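Local coordinates for protein putative esterase (Bacteroides intestinalis DSM 17393, PDB 5VOL) that acts as a ferulic acid esterase of carbohydrate esterase family 1, probably releasing feruloyl groups from arabinoxylan, and binds calcium, at residues R26-F31 / P118-K123; V174-D177 / I183-L186; R151-F156 / K207-S212. All coordinates share one frame; numbering follows the deposited sequence.

Overall arrangement
From the N terminus, contact 1 comes first: strand 24-32, next to the edge of the mixed sheet, meets the last turn of helix 108-123, closing a long loop that holds several helices and sheet strands. The chain then runs through strand 133-138 and helix 140-151 to 151-156, where contact 3 opens. Contact 2 lies within that span, a short local closure of 174-177 on helix 182-192, before contact 3 is completed by 207-212 at the end of helix 204-210. Contact 1 precedes both, and no loops cross. Their centres are about 24 to 30 Å apart, so they tie separate parts of one alpha/beta-hydrolase domain.

Contact 1. Residues R26-F31 / P118-K123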
ATOM      1  N   ARG C  26     -36.787   8.515 -10.906  1.00 30.18           N
ATOM      2  CA  ARG C  26     -35.598   7.851 -10.398  1.00 24.50           C
ATOM      3  C   ARG C  26     -34.445   8.843 -10.357  1.00 29.41           C
ATOM      4  O   ARG C  26     -33.993   9.334 -11.398  1.00 25.99           O
ATOM      5  CB  ARG C  26     -35.247   6.637 -11.261  1.00 25.35           C
ATOM      6  CG  ARG C  26     -36.141   5.418 -11.030  1.00 27.39           C
ATOM      7  CD  ARG C  26     -35.845   4.759  -9.687  1.00 26.27           C
ATOM      8  NE  ARG C  26     -36.753   5.188  -8.628  1.00 26.87           N
ATOM      9  CZ  ARG C  26     -36.662   4.798  -7.361  1.00 33.24           C
ATOM     10  NH1 ARG C  26     -35.670   3.994  -6.976  1.00 27.78           N
ATOM     11  NH2 ARG C  26     -37.554   5.221  -6.469  1.00 33.45           N
ATOM     12  N   ALA C  27     -33.994   9.168  -9.153  1.00 26.90           N
ATOM     13  CA  ALA C  27     -32.852  10.050  -9.003  1.00 27.52           C
ATOM     14  C   ALA C  27     -31.563   9.301  -9.355  1.00 23.65           C
ATOM     15  O   ALA C  27     -31.482   8.076  -9.251  1.00 23.19           O
ATOM     16  CB  ALA C  27     -32.775  10.605  -7.587  1.00 22.82           C
ATOM     17  N   TYR C  28     -30.558  10.052  -9.765  1.00 24.54           N
ATOM     18  CA  TYR C  28     -29.242   9.480 -10.012  1.00 22.28           C
ATOM     19  C   TYR C  28     -28.193  10.545  -9.755  1.00 27.37           C
ATOM     20  O   TYR C  28     -28.493  11.738  -9.765  1.00 24.34           O
ATOM     21  CB  TYR C  28     -29.135   8.948 -11.441  1.00 22.34           C
ATOM     22  CG  TYR C  28     -29.206  10.036 -12.495  1.00 28.10           C
ATOM     23  CD1 TYR C  28     -30.419  10.408 -13.057  1.00 27.34           C
ATOM     24  CD2 TYR C  28     -28.054  10.678 -12.943  1.00 26.53           C
ATOM     25  CE1 TYR C  28     -30.494  11.400 -14.018  1.00 27.44           C
ATOM     26  CE2 TYR C  28     -28.119  11.664 -13.905  1.00 25.53           C
ATOM     27  CZ  TYR C  28     -29.340  12.020 -14.441  1.00 29.88           C
ATOM     28  OH  TYR C  28     -29.401  13.005 -15.400  1.00 33.46           O
ATOM     29  N   THR C  29     -26.962  10.102  -9.514  1.00 24.45           N
ATOM     30  CA  THR C  29     -25.851  11.005  -9.261  1.00 23.82           C
ATOM     31  C   THR C  29     -24.726  10.613 -10.205  1.00 22.96           C
ATOM     32  O   THR C  29     -24.361   9.444 -10.292  1.00 24.62           O
ATOM     33  CB  THR C  29     -25.372  10.928  -7.790  1.00 23.92           C
ATOM     34  OG1 THR C  29     -26.465  11.225  -6.913  1.00 24.93           O
ATOM     35  CG2 THR C  29     -24.231  11.908  -7.524  1.00 24.92           C
ATOM     36  N   VAL C  30     -24.189  11.577 -10.931  1.00 22.85           N
ATOM     37  CA  VAL C  30     -23.195  11.245 -11.942  1.00 21.76           C
ATOM     38  C   VAL C  30     -21.941  12.080 -11.726  1.00 23.94           C
ATOM     39  O   VAL C  30     -22.026  13.258 -11.360  1.00 24.35           O
ATOM     40  CB  VAL C  30     -23.752  11.474 -13.372  1.00 23.94           C
ATOM     41  CG1 VAL C  30     -24.263  12.895 -13.529  1.00 24.75           C
ATOM     42  CG2 VAL C  30     -22.692  11.173 -14.422  1.00 22.82           C
ATOM     43  N   PHE C  31     -20.782  11.451 -11.910  1.00 21.34           N
ATOM     44  CA  PHE C  31     -19.511  12.171 -11.940  1.00 21.67           C
ATOM     45  C   PHE C  31     -19.166  12.572 -13.376  1.00 21.36           C
ATOM     46  O   PHE C  31     -19.156  11.729 -14.254  1.00 21.00           O
ATOM     47  CB  PHE C  31     -18.380  11.305 -11.360  1.00 21.05           C
ATOM     48  CG  PHE C  31     -16.994  11.825 -11.667  1.00 21.26           C
ATOM     49  CD1 PHE C  31     -16.371  12.731 -10.815  1.00 22.08           C
ATOM     50  CD2 PHE C  31     -16.320  11.415 -12.812  1.00 22.53           C
ATOM     51  CE1 PHE C  31     -15.089  13.216 -11.098  1.00 22.82           C
ATOM     52  CE2 PHE C  31     -15.034  11.894 -13.108  1.00 23.10           C
ATOM     53  CZ  PHE C  31     -14.423  12.796 -12.250  1.00 23.54           C
ATOM     54  N   PRO C 118     -29.729   3.840 -21.821  1.00 30.61           N
ATOM     55  CA  PRO C 118     -29.736   4.648 -23.050  1.00 27.33           C
ATOM     56  C   PRO C 118     -29.771   6.152 -22.791  1.00 24.88           C
ATOM     57  O   PRO C 118     -29.096   6.904 -23.491  1.00 29.94           O
ATOM     58  CB  PRO C 118     -31.011   4.183 -23.765  1.00 32.98           C
ATOM     59  CG  PRO C 118     -31.199   2.786 -23.302  1.00 32.40           C
ATOM     60  CD  PRO C 118     -30.757   2.787 -21.850  1.00 28.43           C
ATOM     61  N   TYR C 119     -30.541   6.585 -21.804  1.00 26.76           N
ATOM     62  CA  TYR C 119     -30.651   8.005 -21.487  1.00 27.41           C
ATOM     63  C   TYR C 119     -29.322   8.580 -20.985  1.00 29.80           C
ATOM     64  O   TYR C 119     -28.913   9.665 -21.396  1.00 28.60           O
ATOM     65  CB  TYR C 119     -31.744   8.220 -20.439  1.00 27.73           C
ATOM     66  CG  TYR C 119     -31.665   9.527 -19.666  1.00 28.57           C
ATOM     67  CD1 TYR C 119     -30.995   9.587 -18.465  1.00 32.08           C
ATOM     68  CD2 TYR C 119     -32.297  10.683 -20.120  1.00 35.81           C
ATOM     69  CE1 TYR C 119     -30.926  10.752 -17.735  1.00 33.73           C
ATOM     70  CE2 TYR C 119     -32.238  11.874 -19.379  1.00 32.63           C
ATOM     71  CZ  TYR C 119     -31.540  11.886 -18.187  1.00 37.18           C
ATOM     72  OH  TYR C 119     -31.439  13.024 -17.406  1.00 45.63           O
ATOM     73  N   ILE C 120     -28.673   7.856 -20.077  1.00 27.43           N
ATOM     74  CA  ILE C 120     -27.410   8.297 -19.500  1.00 26.39           C
ATOM     75  C   ILE C 120     -26.325   8.383 -20.569  1.00 25.44           C
ATOM     76  O   ILE C 120     -25.600   9.381 -20.667  1.00 25.87           O
ATOM     77  CB  ILE C 120     -26.935   7.336 -18.371  1.00 28.39           C
ATOM     78  CG1 ILE C 120     -27.780   7.507 -17.116  1.00 27.12           C
ATOM     79  CG2 ILE C 120     -25.457   7.558 -18.032  1.00 26.82           C
ATOM     80  CD1 ILE C 120     -27.707   8.882 -16.494  1.00 25.77           C
ATOM     81  N   GLU C 121     -26.218   7.334 -21.374  1.00 26.01           N
ATOM     82  CA  GLU C 121     -25.084   7.212 -22.281  1.00 27.76           C
ATOM     83  C   GLU C 121     -25.183   8.165 -23.457  1.00 31.69           C
ATOM     84  O   GLU C 121     -24.168   8.513 -24.053  1.00 29.77           O
ATOM     85  CB  GLU C 121     -24.934   5.771 -22.744  1.00 25.30           C
ATOM     86  CG  GLU C 121     -24.505   4.896 -21.583  1.00 24.25           C
ATOM     87  CD  GLU C 121     -24.134   3.498 -21.983  1.00 26.57           C
ATOM     88  OE1 GLU C 121     -24.125   3.186 -23.195  1.00 25.93           O
ATOM     89  OE2 GLU C 121     -23.840   2.705 -21.067  1.00 25.33           O
ATOM     90  N   LYS C 122     -26.399   8.615 -23.760  1.00 31.15           N
ATOM     91  CA  LYS C 122     -26.600   9.686 -24.727  1.00 28.37           C
ATOM     92  C   LYS C 122     -26.347  11.058 -24.103  1.00 27.29           C
ATOM     93  O   LYS C 122     -25.628  11.881 -24.655  1.00 30.10           O
ATOM     94  CB  LYS C 122     -28.022   9.626 -25.303  1.00 29.88           C
ATOM     95  CG  LYS C 122     -28.402  10.834 -26.146  1.00 35.93           C
ATOM     96  CD  LYS C 122     -29.803  10.658 -26.750  1.00 49.32           C
ATOM     97  CE  LYS C 122     -30.256  11.907 -27.497  1.00 54.07           C
ATOM     98  NZ  LYS C 122     -31.637  11.756 -28.068  1.00 60.62           N
ATOM     99  N   LYS C 123     -26.923  11.300 -22.934  1.00 26.60           N
ATOM    100  CA  LYS C 123     -26.832  12.617 -22.320  1.00 26.00           C
ATOM    101  C   LYS C 123     -25.407  12.971 -21.907  1.00 28.08           C
ATOM    102  O   LYS C 123     -24.996  14.126 -22.002  1.00 24.95           O
ATOM    103  CB  LYS C 123     -27.750  12.697 -21.103  1.00 26.90           C
ATOM    104  CG  LYS C 123     -27.675  14.013 -20.360  1.00 28.93           C
ATOM    105  CD  LYS C 123     -28.944  14.226 -19.547  1.00 36.55           C
ATOM    106  CE  LYS C 123     -28.999  15.626 -18.956  1.00 38.12           C
ATOM    107  NZ  LYS C 123     -30.323  15.892 -18.353  1.00 50.79           N
TER
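In this alpha/beta-hydrolase domain, the end of helix 108-123 lies over strand 24-32 of the mixed sheet, the axes of the two segments 11.8 Å apart at closest approach, and Y28 of the strand reaches across to Y119 and I120 of the helix's last turn. A chi1 of 66° carries the Y28 ring toward the helix, where I120 and Y119 meet it. I120 CD1 lies over one face, somewhat off-centre, 4.0 Å from the Y28 ring centroid in a CH-pi contact. The Y119 ring meets Y28 obliquely, planes at 75°, with Y28 CE1 3.8 Å from Y119 CE1. The phenol ends join: Y28 OH and Y119 OH are hydrogen-bonded at 2.9 Å, and Y28 OH also bonds Y124 OH just beyond the helix. K123 NZ donates to Y119 OH at 3.2 Å. Tyrosine suits position 28 because its ring packs on I120 and the Y119 ring while its hydroxyl reaches those of Y119 and Y124. A phenylalanine here would probably keep the I120 contact but leave Y119 and Y124 without their shared hydroxyl partner. The result is an apolar base under a chain of hydroxyls, in which the lysine's charge is likely to polarise the Y119 phenol.

Contact 2. Residues V174-D177 / I183-L186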
ATOM      1  N   VAL C 174     -31.671  -9.921   6.914  1.00 61.67           N
ATOM      2  CA  VAL C 174     -32.810  -9.179   7.458  1.00 63.97           C
ATOM      3  C   VAL C 174     -34.080 -10.034   7.411  1.00 64.93           C
ATOM      4  O   VAL C 174     -34.443 -10.558   6.351  1.00 60.52           O
ATOM      5  CB  VAL C 174     -33.058  -7.852   6.699  1.00 59.96           C
ATOM      6  CG1 VAL C 174     -34.306  -7.149   7.235  1.00 60.34           C
ATOM      7  CG2 VAL C 174     -31.849  -6.939   6.808  1.00 59.72           C
ATOM      8  N   PRO C 175     -34.749 -10.190   8.569  1.00 64.23           N
ATOM      9  CA  PRO C 175     -36.004 -10.949   8.669  1.00 64.62           C
ATOM     10  C   PRO C 175     -37.056 -10.475   7.661  1.00 62.25           C
ATOM     11  O   PRO C 175     -37.309  -9.277   7.540  1.00 61.56           O
ATOM     12  CB  PRO C 175     -36.464 -10.692  10.118  1.00 67.82           C
ATOM     13  CG  PRO C 175     -35.607  -9.563  10.631  1.00 66.57           C
ATOM     14  CD  PRO C 175     -34.318  -9.663   9.875  1.00 63.55           C
ATOM     15  N   ALA C 176     -37.651 -11.417   6.937  1.00 58.74           N
ATOM     16  CA  ALA C 176     -38.614 -11.087   5.894  1.00 52.48           C
ATOM     17  C   ALA C 176     -39.720 -12.130   5.821  1.00 45.82           C
ATOM     18  O   ALA C 176     -39.866 -12.811   4.809  1.00 46.43           O
ATOM     19  CB  ALA C 176     -37.913 -10.970   4.546  1.00 48.11           C
ATOM     20  N   ASP C 177     -40.496 -12.249   6.893  1.00 39.44           N
ATOM     21  CA  ASP C 177     -41.539 -13.264   6.973  1.00 43.36           C
ATOM     22  C   ASP C 177     -42.845 -12.857   6.265  1.00 38.82           C
ATOM     23  O   ASP C 177     -43.658 -13.721   5.931  1.00 32.80           O
ATOM     24  CB  ASP C 177     -41.832 -13.599   8.440  1.00 48.15           C
ATOM     25  CG  ASP C 177     -40.759 -14.466   9.070  1.00 57.79           C
ATOM     26  OD1 ASP C 177     -40.221 -15.349   8.366  1.00 61.04           O
ATOM     27  OD2 ASP C 177     -40.458 -14.272  10.271  1.00 60.21           O
ATOM     28  N   ILE C 183     -39.167  -6.152   1.401  1.00 25.52           N
ATOM     29  CA  ILE C 183     -37.916  -6.784   1.847  1.00 26.81           C
ATOM     30  C   ILE C 183     -37.955  -8.286   1.557  1.00 32.22           C
ATOM     31  O   ILE C 183     -36.970  -8.857   1.072  1.00 28.53           O
ATOM     32  CB  ILE C 183     -37.621  -6.511   3.348  1.00 27.94           C
ATOM     33  CG1 ILE C 183     -36.215  -6.999   3.727  1.00 32.63           C
ATOM     34  CG2 ILE C 183     -38.669  -7.169   4.263  1.00 27.22           C
ATOM     35  CD1 ILE C 183     -35.108  -6.431   2.850  1.00 30.56           C
ATOM     36  N   ALA C 184     -39.111  -8.915   1.775  1.00 31.64           N
ATOM     37  CA  ALA C 184     -39.300 -10.327   1.415  1.00 26.92           C
ATOM     38  C   ALA C 184     -39.173 -10.551  -0.076  1.00 26.00           C
ATOM     39  O   ALA C 184     -38.659 -11.573  -0.514  1.00 29.11           O
ATOM     40  CB  ALA C 184     -40.673 -10.838   1.891  1.00 28.59           C
ATOM     41  N   ILE C 185     -39.672  -9.608  -0.862  1.00 22.48           N
ATOM     42  CA  ILE C 185     -39.616  -9.739  -2.303  1.00 23.57           C
ATOM     43  C   ILE C 185     -38.143  -9.658  -2.762  1.00 28.15           C
ATOM     44  O   ILE C 185     -37.692 -10.437  -3.606  1.00 23.98           O
ATOM     45  CB  ILE C 185     -40.471  -8.657  -2.986  1.00 23.65           C
ATOM     46  CG1 ILE C 185     -41.960  -8.852  -2.603  1.00 30.80           C
ATOM     47  CG2 ILE C 185     -40.308  -8.721  -4.473  1.00 23.81           C
ATOM     48  CD1 ILE C 185     -42.913  -7.782  -3.131  1.00 26.40           C
ATOM     49  N   LEU C 186     -37.404  -8.713  -2.191  1.00 26.06           N
ATOM     50  CA  LEU C 186     -35.973  -8.582  -2.491  1.00 24.52           C
ATOM     51  C   LEU C 186     -35.246  -9.867  -2.134  1.00 26.28           C
ATOM     52  O   LEU C 186     -34.433 -10.372  -2.909  1.00 27.57           O
ATOM     53  CB  LEU C 186     -35.364  -7.399  -1.739  1.00 20.99           C
ATOM     54  CG  LEU C 186     -33.828  -7.337  -1.751  1.00 26.46           C
ATOM     55  CD1 LEU C 186     -33.320  -7.270  -3.191  1.00 23.77           C
ATOM     56  CD2 LEU C 186     -33.315  -6.170  -0.919  1.00 22.56           C
TER
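The backbone around A176 runs past the first turn of helix 182-192 so closely that A176 CA lies only 4.6 Å from A184 CA, with no hydrogen bond between the two segments. Alanine suits both places because a bare methyl lets the backbones come this near. The methyl of A176 points at the helix backbone and comes within 3.5 Å of A184 CA, tighter than an ordinary carbon contact. A184 CB in turn lies 3.6 Å from A176 O. Beside this pair, I183 spreads its two branches over the loop. Its CG1 is turned away from the backbone N (chi1 -171°) and meets V174 CG1 at 4.0 Å, the valine and isoleucine crossing at about a right angle; its CG2 reaches A176 CB at 3.9 Å. Isoleucine suits its place because these two branches serve different partners. V174, whose CG1 faces I183, also touches M53 and I93, which extends the apolar patch, while S181 OG accepts a hydrogen bond from A184 N. The loop and helix 182-192 lie in the long excursion between strands 158-162 and 214-218, a point where alpha/beta-hydrolases commonly carry extra helices above the sheet.

Contact 3. Residues R151-F156 / K207-S212; sequences RHSDMF and KADLRS
S153 points its side chain toward D209 and S212, and those three residues make up the contact. A chi1 of 62° swings the S153 hydroxyl toward the carboxylate of D209. S153 OG and D209 OD2 are nevertheless 3.9 Å apart, too far for a direct hydrogen bond, so the two polar ends face each other without joining. The methylene of S153 lies between the other groups, with CB 3.9 Å from D209 O and 4.1 Å from S212 OG. S212 folds back on its own segment: S212 OG donates to D209 O at 2.6 Å, in the carbonyl plane with a C=O...donor angle of 148°. S212 N gives the same oxygen a second bond of 3.1 Å, so D209 O takes two donors from S212. That hold fixes the rotation of the S212 hydroxyl beside the S153 methylene. Small polar residues suit this surface contact: S153, with no bulk beyond its hydroxyl, fits its CB against D209 O, while D209 and S212 are exposed. On the other segment, M155 N bonds H152 O at 2.7 Å and closes a turn that carries S153. R130 links the two segments, bonding S153 O through NE and S212 O through NH2. H152 stacks on Y113 of helix 108-123. The contact thus joins two helix-to-strand connections, that from helix 140-151 to strand 158-162 and that from helix 204-210 to strand 214-218, which lead into neighbouring parallel strands of the mixed sheet.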
ATOM      1  N   ARG C 151     -25.387 -12.099 -16.521  1.00 24.25           N
ATOM      2  CA  ARG C 151     -26.483 -12.291 -17.471  1.00 26.72           C
ATOM      3  C   ARG C 151     -26.415 -11.300 -18.640  1.00 30.18           C
ATOM      4  O   ARG C 151     -27.116 -11.463 -19.637  1.00 30.47           O
ATOM      5  CB  ARG C 151     -27.845 -12.201 -16.745  1.00 25.89           C
ATOM      6  CG  ARG C 151     -28.194 -13.463 -15.944  1.00 28.43           C
ATOM      7  CD  ARG C 151     -29.584 -13.434 -15.265  1.00 24.44           C
ATOM      8  NE  ARG C 151     -29.662 -12.414 -14.227  1.00 26.38           N
ATOM      9  CZ  ARG C 151     -30.184 -11.207 -14.417  1.00 27.84           C
ATOM     10  NH1 ARG C 151     -30.699 -10.891 -15.595  1.00 25.13           N
ATOM     11  NH2 ARG C 151     -30.209 -10.322 -13.422  1.00 28.66           N
ATOM     12  N   HIS C 152     -25.558 -10.286 -18.536  1.00 25.41           N
ATOM     13  CA  HIS C 152     -25.391  -9.324 -19.622  1.00 25.52           C
ATOM     14  C   HIS C 152     -23.928  -9.145 -20.017  1.00 26.86           C
ATOM     15  O   HIS C 152     -23.454  -8.016 -20.178  1.00 27.09           O
ATOM     16  CB  HIS C 152     -25.982  -7.974 -19.244  1.00 26.17           C
ATOM     17  CG  HIS C 152     -27.451  -8.025 -18.965  1.00 28.99           C
ATOM     18  ND1 HIS C 152     -28.399  -7.931 -19.961  1.00 26.73           N
ATOM     19  CD2 HIS C 152     -28.135  -8.176 -17.807  1.00 28.51           C
ATOM     20  CE1 HIS C 152     -29.605  -8.013 -19.427  1.00 30.31           C
ATOM     21  NE2 HIS C 152     -29.478  -8.161 -18.122  1.00 29.62           N
ATOM     22  N   SER C 153     -23.235 -10.263 -20.198  1.00 28.10           N
ATOM     23  CA  SER C 153     -21.814 -10.237 -20.536  1.00 29.68           C
ATOM     24  C   SER C 153     -21.552  -9.517 -21.864  1.00 33.43           C
ATOM     25  O   SER C 153     -20.432  -9.058 -22.118  1.00 33.46           O
ATOM     26  CB  SER C 153     -21.263 -11.655 -20.572  1.00 28.86           C
ATOM     27  OG  SER C 153     -21.897 -12.430 -21.571  1.00 35.71           O
ATOM     28  N   ASP C 154     -22.578  -9.377 -22.701  1.00 29.52           N
ATOM     29  CA  ASP C 154     -22.413  -8.627 -23.947  1.00 29.16           C
ATOM     30  C   ASP C 154     -22.448  -7.121 -23.702  1.00 30.65           C
ATOM     31  O   ASP C 154     -22.219  -6.330 -24.616  1.00 30.20           O
ATOM     32  CB  ASP C 154     -23.477  -9.026 -24.990  1.00 31.00           C
ATOM     33  CG  ASP C 154     -24.909  -8.744 -24.528  1.00 36.77           C
ATOM     34  OD1 ASP C 154     -25.185  -8.739 -23.308  1.00 34.14           O
ATOM     35  OD2 ASP C 154     -25.778  -8.545 -25.407  1.00 47.06           O
ATOM     36  N   MET C 155     -22.722  -6.717 -22.464  1.00 29.72           N
ATOM     37  CA  MET C 155     -22.800  -5.292 -22.144  1.00 24.53           C
ATOM     38  C   MET C 155     -21.596  -4.785 -21.335  1.00 24.75           C
ATOM     39  O   MET C 155     -21.301  -3.603 -21.357  1.00 26.79           O
ATOM     40  CB  MET C 155     -24.089  -4.992 -21.377  1.00 24.81           C
ATOM     41  CG  MET C 155     -25.392  -5.258 -22.172  1.00 32.94           C
ATOM     42  SD  MET C 155     -25.605  -4.077 -23.509  1.00 35.72           S
ATOM     43  CE  MET C 155     -26.050  -2.578 -22.639  1.00 28.23           C
ATOM     44  N   PHE C 156     -20.924  -5.670 -20.605  1.00 23.92           N
ATOM     45  CA  PHE C 156     -19.856  -5.240 -19.692  1.00 28.47           C
ATOM     46  C   PHE C 156     -18.526  -5.951 -19.918  1.00 25.85           C
ATOM     47  O   PHE C 156     -18.486  -7.171 -20.079  1.00 27.65           O
ATOM     48  CB  PHE C 156     -20.289  -5.457 -18.242  1.00 26.60           C
ATOM     49  CG  PHE C 156     -21.580  -4.781 -17.898  1.00 22.00           C
ATOM     50  CD1 PHE C 156     -21.606  -3.424 -17.606  1.00 21.11           C
ATOM     51  CD2 PHE C 156     -22.768  -5.497 -17.879  1.00 23.19           C
ATOM     52  CE1 PHE C 156     -22.797  -2.788 -17.297  1.00 22.96           C
ATOM     53  CE2 PHE C 156     -23.972  -4.865 -17.568  1.00 23.88           C
ATOM     54  CZ  PHE C 156     -23.984  -3.510 -17.275  1.00 22.19           C
ATOM     55  N   LYS C 207     -19.607 -20.861 -19.145  1.00 30.58           N
ATOM     56  CA  LYS C 207     -18.237 -20.599 -18.727  1.00 35.50           C
ATOM     57  C   LYS C 207     -17.475 -19.741 -19.731  1.00 32.48           C
ATOM     58  O   LYS C 207     -16.775 -18.811 -19.338  1.00 33.66           O
ATOM     59  CB  LYS C 207     -17.498 -21.911 -18.495  1.00 34.21           C
ATOM     60  CG  LYS C 207     -18.100 -22.738 -17.384  1.00 34.28           C
ATOM     61  CD  LYS C 207     -17.342 -24.026 -17.209  1.00 36.94           C
ATOM     62  CE  LYS C 207     -17.961 -24.898 -16.145  1.00 38.14           C
ATOM     63  NZ  LYS C 207     -17.250 -26.205 -16.100  1.00 41.14           N
ATOM     64  N   ALA C 208     -17.628 -20.033 -21.020  1.00 31.42           N
ATOM     65  CA  ALA C 208     -16.986 -19.242 -22.065  1.00 32.54           C
ATOM     66  C   ALA C 208     -17.488 -17.811 -22.064  1.00 34.15           C
ATOM     67  O   ALA C 208     -16.709 -16.870 -22.260  1.00 29.91           O
ATOM     68  CB  ALA C 208     -17.216 -19.875 -23.450  1.00 34.41           C
ATOM     69  N   ASP C 209     -18.794 -17.643 -21.868  1.00 31.75           N
ATOM     70  CA  ASP C 209     -19.362 -16.305 -21.760  1.00 31.21           C
ATOM     71  C   ASP C 209     -18.776 -15.549 -20.565  1.00 28.28           C
ATOM     72  O   ASP C 209     -18.435 -14.376 -20.671  1.00 31.02           O
ATOM     73  CB  ASP C 209     -20.877 -16.370 -21.628  1.00 36.76           C
ATOM     74  CG  ASP C 209     -21.579 -16.192 -22.945  1.00 47.48           C
ATOM     75  OD1 ASP C 209     -20.917 -16.332 -23.998  1.00 59.51           O
ATOM     76  OD2 ASP C 209     -22.802 -15.919 -22.933  1.00 62.78           O
ATOM     77  N   LEU C 210     -18.671 -16.227 -19.431  1.00 27.04           N
ATOM     78  CA  LEU C 210     -18.156 -15.605 -18.211  1.00 27.06           C
ATOM     79  C   LEU C 210     -16.687 -15.172 -18.355  1.00 29.05           C
ATOM     80  O   LEU C 210     -16.290 -14.132 -17.834  1.00 27.17           O
ATOM     81  CB  LEU C 210     -18.321 -16.561 -17.036  1.00 26.23           C
ATOM     82  CG  LEU C 210     -19.786 -16.827 -16.649  1.00 31.95           C
ATOM     83  CD1 LEU C 210     -19.876 -17.787 -15.500  1.00 25.08           C
ATOM     84  CD2 LEU C 210     -20.513 -15.524 -16.325  1.00 27.98           C
ATOM     85  N   ARG C 211     -15.897 -15.959 -19.083  1.00 29.70           N
ATOM     86  CA  ARG C 211     -14.484 -15.633 -19.334  1.00 29.34           C
ATOM     87  C   ARG C 211     -14.294 -14.401 -20.232  1.00 29.81           C
ATOM     88  O   ARG C 211     -13.185 -13.880 -20.337  1.00 28.31           O
ATOM     89  CB  ARG C 211     -13.764 -16.827 -19.957  1.00 28.15           C
ATOM     90  CG  ARG C 211     -13.828 -18.081 -19.123  1.00 28.65           C
ATOM     91  CD  ARG C 211     -13.276 -19.307 -19.856  1.00 30.95           C
ATOM     92  NE  ARG C 211     -13.269 -20.478 -18.980  1.00 29.16           N
ATOM     93  CZ  ARG C 211     -13.754 -21.668 -19.316  1.00 32.38           C
ATOM     94  NH1 ARG C 211     -14.279 -21.851 -20.515  1.00 28.69           N
ATOM     95  NH2 ARG C 211     -13.707 -22.677 -18.458  1.00 29.82           N
ATOM     96  N   SER C 212     -15.358 -13.921 -20.871  1.00 27.15           N
ATOM     97  CA  SER C 212     -15.227 -12.717 -21.697  1.00 29.72           C
ATOM     98  C   SER C 212     -15.302 -11.452 -20.845  1.00 24.73           C
ATOM     99  O   SER C 212     -15.174 -10.331 -21.347  1.00 28.07           O
ATOM    100  CB  SER C 212     -16.306 -12.672 -22.786  1.00 27.68           C
ATOM    101  OG  SER C 212     -17.576 -12.508 -22.185  1.00 28.50           O
TER